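Local coordinates for protein beta-glucuronidase (Dictyoglomus thermophilum, PDB 6XXW) that probably hydrolyses beta-D-glucuronides, releasing glucuronic acid, as a glycoside hydrolase of family 2, at residues V225-R228 with I234-E237; K376-G381 with E426-V431; T474-L479 with P519-E524. All blocks are in the same frame, centred on the assembly; numbering follows the deposited sequence.

Contact 1 (V225-R228 with I234-E237)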
# COMPACT_ATOMS: atom_id res chain seq x y z
N VAL A 225 15.66 6.35 56.00
CA VAL A 225 15.02 5.78 54.83
C VAL A 225 13.54 5.63 55.14
O VAL A 225 13.17 5.12 56.20
CB VAL A 225 15.63 4.42 54.45
CG1 VAL A 225 14.87 3.78 53.32
CG2 VAL A 225 17.11 4.58 54.10
N ILE A 226 12.69 6.09 54.23
CA ILE A 226 11.25 6.11 54.42
C ILE A 226 10.61 5.49 53.19
O ILE A 226 11.06 5.71 52.06
CB ILE A 226 10.72 7.54 54.64
CG1 ILE A 226 11.25 8.09 55.96
CG2 ILE A 226 9.20 7.58 54.60
CD1 ILE A 226 11.48 9.59 55.92
N LEU A 227 9.56 4.70 53.41
CA LEU A 227 8.78 4.10 52.34
C LEU A 227 7.36 4.65 52.42
O LEU A 227 6.75 4.65 53.50
CB LEU A 227 8.78 2.59 52.47
CG LEU A 227 8.34 1.81 51.24
CD1 LEU A 227 9.40 1.92 50.15
CD2 LEU A 227 8.13 0.37 51.63
N ARG A 228 6.84 5.12 51.29
CA ARG A 228 5.51 5.70 51.20
C ARG A 228 4.67 4.92 50.20
O ARG A 228 5.18 4.44 49.18
CB ARG A 228 5.57 7.16 50.75
CG ARG A 228 6.07 8.11 51.80
CD ARG A 228 6.13 9.51 51.24
NE ARG A 228 6.45 10.46 52.29
CZ ARG A 228 7.65 10.98 52.48
NH1 ARG A 228 8.66 10.61 51.69
NH2 ARG A 228 7.85 11.84 53.46
N ILE A 234 3.27 7.27 55.00
CA ILE A 234 4.48 6.56 55.42
C ILE A 234 4.07 5.20 55.98
O ILE A 234 3.30 5.12 56.93
CB ILE A 234 5.26 7.37 56.47
CG1 ILE A 234 5.83 8.64 55.85
CG2 ILE A 234 6.39 6.52 57.05
CD1 ILE A 234 6.33 9.64 56.88
N VAL A 235 4.59 4.13 55.37
CA VAL A 235 4.29 2.78 55.85
C VAL A 235 5.49 2.10 56.48
O VAL A 235 5.32 1.02 57.07
CB VAL A 235 3.71 1.89 54.73
CG1 VAL A 235 2.40 2.48 54.18
CG2 VAL A 235 4.74 1.68 53.62
N ALA A 236 6.69 2.67 56.37
CA ALA A 236 7.85 2.08 57.01
C ALA A 236 8.98 3.09 57.04
O ALA A 236 9.05 4.00 56.21
CB ALA A 236 8.31 0.79 56.31
N GLU A 237 9.88 2.93 58.01
CA GLU A 237 11.00 3.85 58.17
C GLU A 237 12.13 3.11 58.85
O GLU A 237 11.91 2.15 59.59
CB GLU A 237 10.62 5.10 58.98
CG GLU A 237 10.37 4.88 60.49
CD GLU A 237 11.66 4.71 61.31
OE1 GLU A 237 12.65 5.43 61.05
OE2 GLU A 237 11.67 3.86 62.23

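Contact 2 (K376-G381 with E426-V431)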
# COMPACT_ATOMS: atom_id res chain seq x y z
N LYS A 376 33.49 -21.25 12.34
CA LYS A 376 33.31 -21.29 13.79
C LYS A 376 33.39 -19.89 14.38
O LYS A 376 34.15 -19.04 13.91
CB LYS A 376 34.34 -22.21 14.44
CG LYS A 376 34.43 -23.55 13.71
CD LYS A 376 34.42 -24.75 14.66
CE LYS A 376 34.01 -26.04 13.93
NZ LYS A 376 32.51 -26.12 13.69
N VAL A 377 32.57 -19.66 15.40
CA VAL A 377 32.42 -18.35 16.02
C VAL A 377 33.24 -18.25 17.29
O VAL A 377 33.85 -17.22 17.56
CB VAL A 377 30.92 -18.07 16.30
CG1 VAL A 377 30.76 -16.86 17.20
CG2 VAL A 377 30.17 -17.90 15.00
N PHE A 378 33.25 -19.32 18.09
CA PHE A 378 33.92 -19.31 19.39
C PHE A 378 35.32 -19.87 19.19
O PHE A 378 35.61 -21.04 19.45
CB PHE A 378 33.09 -20.09 20.41
CG PHE A 378 31.80 -19.41 20.73
CD1 PHE A 378 31.72 -18.50 21.77
CD2 PHE A 378 30.67 -19.63 19.96
CE1 PHE A 378 30.53 -17.84 22.06
CE2 PHE A 378 29.48 -18.98 20.24
CZ PHE A 378 29.41 -18.08 21.29
N THR A 379 36.19 -19.00 18.69
CA THR A 379 37.49 -19.42 18.21
C THR A 379 38.40 -18.20 18.17
O THR A 379 37.95 -17.05 18.16
CB THR A 379 37.36 -20.08 16.83
OG1 THR A 379 38.58 -20.73 16.48
CG2 THR A 379 36.96 -19.06 15.74
N GLU A 380 39.70 -18.47 18.21
CA GLU A 380 40.68 -17.41 18.06
C GLU A 380 40.40 -16.65 16.77
O GLU A 380 40.17 -17.25 15.73
CB GLU A 380 42.09 -18.00 18.04
CG GLU A 380 42.54 -18.58 19.37
CD GLU A 380 41.95 -19.97 19.62
OE1 GLU A 380 41.42 -20.58 18.67
OE2 GLU A 380 42.04 -20.45 20.77
N GLY A 381 40.38 -15.33 16.86
CA GLY A 381 40.06 -14.49 15.73
C GLY A 381 38.66 -13.92 15.78
O GLY A 381 38.42 -12.85 15.22
N GLU A 426 32.22 -23.34 27.38
CA GLU A 426 33.04 -22.68 28.39
C GLU A 426 32.75 -21.19 28.44
O GLU A 426 32.69 -20.59 29.53
CB GLU A 426 34.53 -22.91 28.11
N TYR A 427 32.57 -20.57 27.27
CA TYR A 427 32.21 -19.15 27.21
C TYR A 427 30.97 -18.87 28.05
O TYR A 427 30.99 -18.00 28.94
CB TYR A 427 32.01 -18.73 25.75
CG TYR A 427 31.65 -17.27 25.56
CD1 TYR A 427 30.34 -16.84 25.71
CD2 TYR A 427 32.61 -16.34 25.23
CE1 TYR A 427 30.00 -15.52 25.53
CE2 TYR A 427 32.28 -15.01 25.05
CZ TYR A 427 30.98 -14.60 25.21
OH TYR A 427 30.65 -13.28 25.03
N PHE A 428 29.89 -19.60 27.81
CA PHE A 428 28.63 -19.23 28.46
C PHE A 428 28.55 -19.73 29.90
O PHE A 428 27.89 -19.09 30.73
CB PHE A 428 27.46 -19.73 27.62
CG PHE A 428 27.10 -18.79 26.49
CD1 PHE A 428 26.60 -17.52 26.78
CD2 PHE A 428 27.31 -19.15 25.17
CE1 PHE A 428 26.29 -16.63 25.75
CE2 PHE A 428 27.01 -18.26 24.13
CZ PHE A 428 26.49 -17.00 24.43
N ARG A 429 29.20 -20.84 30.23
CA ARG A 429 29.32 -21.21 31.64
C ARG A 429 29.85 -20.04 32.46
O ARG A 429 29.32 -19.74 33.54
CB ARG A 429 30.23 -22.43 31.79
CG ARG A 429 29.52 -23.76 31.61
CD ARG A 429 30.51 -24.91 31.42
NE ARG A 429 31.39 -25.04 32.58
CZ ARG A 429 31.30 -26.02 33.48
NH1 ARG A 429 30.39 -26.97 33.34
NH2 ARG A 429 32.14 -26.05 34.51
N ARG A 430 30.88 -19.35 31.96
CA ARG A 430 31.44 -18.23 32.71
C ARG A 430 30.48 -17.05 32.76
O ARG A 430 30.36 -16.38 33.79
CB ARG A 430 32.77 -17.80 32.10
CG ARG A 430 33.84 -18.89 32.11
CD ARG A 430 35.24 -18.29 32.26
NE ARG A 430 35.23 -17.04 33.02
CZ ARG A 430 35.15 -16.97 34.34
NH1 ARG A 430 35.08 -18.08 35.08
NH2 ARG A 430 35.14 -15.78 34.94
N VAL A 431 29.81 -16.75 31.64
CA VAL A 431 28.85 -15.65 31.62
C VAL A 431 27.72 -15.94 32.60
O VAL A 431 27.34 -15.09 33.41
CB VAL A 431 28.30 -15.43 30.20
CG1 VAL A 431 27.14 -14.45 30.23
CG2 VAL A 431 29.39 -14.93 29.28

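Contact 3 (T474-L479 with P519-E524)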
# COMPACT_ATOMS: atom_id res chain seq x y z
N THR A 474 12.06 -22.43 7.04
CA THR A 474 12.09 -23.80 6.53
C THR A 474 10.71 -24.16 6.01
O THR A 474 9.70 -23.65 6.51
CB THR A 474 12.54 -24.79 7.63
OG1 THR A 474 11.74 -24.61 8.80
CG2 THR A 474 14.01 -24.55 7.98
N ASP A 475 10.66 -25.03 5.00
CA ASP A 475 9.39 -25.42 4.36
C ASP A 475 8.53 -24.19 4.07
O ASP A 475 7.34 -24.14 4.38
CB ASP A 475 8.64 -26.43 5.22
CG ASP A 475 9.49 -27.64 5.56
OD1 ASP A 475 9.79 -28.43 4.65
OD2 ASP A 475 9.87 -27.80 6.73
N SER A 476 9.17 -23.19 3.48
CA SER A 476 8.56 -21.87 3.30
C SER A 476 7.23 -21.97 2.57
O SER A 476 7.16 -22.50 1.46
CB SER A 476 9.51 -20.98 2.52
OG SER A 476 10.80 -21.03 3.09
N GLY A 477 6.17 -21.48 3.21
CA GLY A 477 4.85 -21.45 2.62
C GLY A 477 3.95 -22.59 3.03
O GLY A 477 2.73 -22.49 2.86
N ASP A 478 4.51 -23.67 3.59
CA ASP A 478 3.72 -24.85 3.94
C ASP A 478 3.31 -24.79 5.41
O ASP A 478 4.01 -25.30 6.28
CB ASP A 478 4.49 -26.13 3.65
CG ASP A 478 3.62 -27.36 3.75
OD1 ASP A 478 2.41 -27.18 4.00
OD2 ASP A 478 4.13 -28.49 3.59
N LEU A 479 2.13 -24.21 5.67
CA LEU A 479 1.62 -24.11 7.03
C LEU A 479 1.28 -25.47 7.63
O LEU A 479 1.17 -25.58 8.86
CB LEU A 479 0.39 -23.21 7.07
CG LEU A 479 0.57 -21.74 6.70
CD1 LEU A 479 -0.78 -21.15 6.36
CD2 LEU A 479 1.22 -20.96 7.85
N PRO A 519 -3.58 -18.33 2.02
CA PRO A 519 -2.52 -17.43 2.51
C PRO A 519 -1.18 -17.72 1.83
O PRO A 519 -0.81 -18.87 1.59
CB PRO A 519 -2.46 -17.72 4.01
CG PRO A 519 -3.15 -19.04 4.20
CD PRO A 519 -4.16 -19.16 3.09
N LEU A 520 -0.47 -16.63 1.51
CA LEU A 520 0.86 -16.68 0.91
C LEU A 520 1.86 -15.94 1.79
O LEU A 520 1.52 -14.96 2.46
CB LEU A 520 0.87 -16.02 -0.48
CG LEU A 520 0.10 -16.70 -1.62
CD1 LEU A 520 -0.11 -15.73 -2.78
CD2 LEU A 520 0.92 -17.89 -2.06
N MET A 521 3.13 -16.39 1.77
CA MET A 521 4.17 -15.67 2.51
C MET A 521 4.14 -14.19 2.15
O MET A 521 3.97 -13.82 0.99
CB MET A 521 5.55 -16.25 2.22
CG MET A 521 5.82 -17.59 2.87
SD MET A 521 7.40 -18.24 2.29
CE MET A 521 8.56 -17.23 3.20
N PHE A 522 4.30 -13.34 3.18
CA PHE A 522 4.36 -11.87 3.16
C PHE A 522 2.96 -11.24 3.23
O PHE A 522 2.86 -10.02 3.24
CB PHE A 522 5.14 -11.30 1.97
CG PHE A 522 6.64 -11.57 2.05
CD1 PHE A 522 7.19 -12.67 1.41
CD2 PHE A 522 7.47 -10.73 2.79
CE1 PHE A 522 8.57 -12.94 1.49
CE2 PHE A 522 8.86 -11.00 2.88
CZ PHE A 522 9.40 -12.10 2.24
N THR A 523 1.90 -12.03 3.31
CA THR A 523 0.56 -11.46 3.48
C THR A 523 0.20 -11.41 4.96
O THR A 523 0.75 -12.13 5.79
CB THR A 523 -0.48 -12.28 2.71
OG1 THR A 523 -0.55 -13.60 3.26
CG2 THR A 523 -0.07 -12.40 1.23
N GLU A 524 -0.75 -10.53 5.29
CA GLU A 524 -1.25 -10.47 6.66
C GLU A 524 -1.92 -11.78 7.06
O GLU A 524 -1.83 -12.19 8.23
CB GLU A 524 -2.22 -9.29 6.82
CG GLU A 524 -1.61 -7.94 6.49
CD GLU A 524 -2.47 -6.76 6.96
OE1 GLU A 524 -3.18 -6.91 7.98
OE2 GLU A 524 -2.45 -5.70 6.30
O HOH W 1 1.15 -20.83 1.61

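Contact 1 (V225-R228 with I234-E237)
Leu227 meets two successive residues of the opposing strand, Val235 and Ala236, and so makes this hairpin a worked example of the classic beta bulge. Its carbonyl O takes a near-straight bond from Val235 N at 2.9 Å (N-H...O 162°) and a weak, longer one from Ala236 N, while Leu227 N donates to Ala236 O at 2.9 Å. The extra residue shifts the antiparallel register by one: Leu227 pairs with Ala236, but the next pair is Arg228 with Ile234.

The tight part is on the face that carries Ile226, Arg228 and Ile234. CG2 of Ile226, the branch pointing away from its own backbone N, presses on Ile234 CG1 at 3.7 Å, and the same methyl lies 4.2 Å above the centre of the Arg228 guanidinium plane. The Arg228 chain, extended from CG to NE, runs beside Ile234, with NE 4.0 Å from Ile234 CG1; its NH1 is turned to a salt bridge with Glu264.

Ile234 packs inward through CG1 and CG2 although the residue as a whole is exposed. The open side belongs to Glu237, whose bent chain meets the other strand through CB alone. On the other face, Val235 CG2 lies 3.6 Å from Leu227 O and more loosely near Leu227 CD2. Inward, Leu227 packs on Tyr261 and Leu263 of strand 257-268, the sheet neighbour of 223-228, while Leu227 touches Val247 and Ala236 touches Leu245, both of strand 242-248.

Contact 2 (K376-G381 with E426-V431)
Phe378 reaches from a loop onto helix 422-438 and meets Tyr427 and Phe428, forming an aromatic cluster on a helix of the TIM-barrel domain. The arrangement illustrates loop-to-helix packing through one large side chain laid against the rings of a helix, and here no hydrogen bond joins the two segments.

Phe378 has the most surface buried in the contact. It sits at the centre of an inverse gamma turn, whose closing bond from Thr379 N to Val377 O is weak, and its side chain sets off toward the helix. The backbone on this side is also held by Glu421, whose carboxylate accepts from the N atoms of both Val377 and Phe378.

Tyr427 receives the edge of the Phe378 ring on one face, in a T-shaped pair with planes at 65° and centroids 5.2 Å apart. CE1 leads the approach, 3.7 Å from Tyr427 CG and offset toward the rim of the tyrosine ring, near its CB end. CG anti to the backbone N (chi1 -179°) lays the Tyr427 ring across the approach of Phe378, one face turned to it, and carries OH off to a hydrogen bond with His391 ND1 of helix 385-402, which would help fix the ring's position.

Phe428 completes the group in an oblique pair with Phe378, neither a stack nor edge-to-face, planes at 60°. Tyr427 CD1 lies 3.7 Å above the centre of the Phe428 ring, which ties the two helix residues together. The Phe428 side chain also touches Val413 and Ala414 of strand 408-415. The closest atoms of its pair with Phe378 are Phe378 CZ and Phe428 CE2, 3.7 Å apart.

Contact 3 (T474-L479 with P519-E524)
Met521 projects its side chain against the turn at Ser476 and Gly477, showing how a flexible thioether can fit the backbone of an adjoining loop. From CB, the chain leaves with CG beside the backbone N (chi1 -74°), and CG lies 3.9 Å from Gly477 N. SD comes next, 3.5 Å from Ser476 CB and 3.6 Å from Gly477 N. A bend at the last torsion (chi3 75°) then brings the terminal CE to 3.9 Å from the same Ser476 CB.

Both loops are shaped by type II beta turns, Asp475 to Asp478 and Leu520 to Thr523. Gly477 takes the third position of its turn with a positive phi of 98°, and the methionine sulfur sits against its backbone. In the second turn, Leu520 O accepts from both Thr523 N and Thr523 OG1; that hydroxyl also caps Tyr526 N, making Thr523 the N-cap of helix 524-538.

A water bridges the backbones, donating to Gly477 O at 2.6 Å and to Pro519 O at 2.8 Å. Beyond it, Leu479 CD1 touches the Pro519 ring at CG.

Asp475, Asp478, Pro519 and Met521 also hydrogen-bond to a second subunit, so the loops lie at a subunit interface. Within the barrel domain they precede helices 482-497 and 524-538, and Leu479 packs on Tyr526 and Met530 of the latter.

Overall arrangement
The three contacts follow one another along the chain without overlap. Contact 1 is a hairpin in an antiparallel sheet of the middle family 2 domain, whereas contacts 2 and 3 both belong to the TIM-barrel domain. Contact 2 packs one strand-to-helix loop, between strand 358-362 and helix 385-402, on helix 422-438; contact 3 joins two such loops. Contact 1 lies about 47 Å from contact 2 and about 56 Å from contact 3, centre to centre, the latter on the opposite side of the chain's centre. Contacts 2 and 3 are about 35 Å apart between centres. Of the three, contact 3 alone is touched by other subunits; contacts 1 and 2 are internal to the chain.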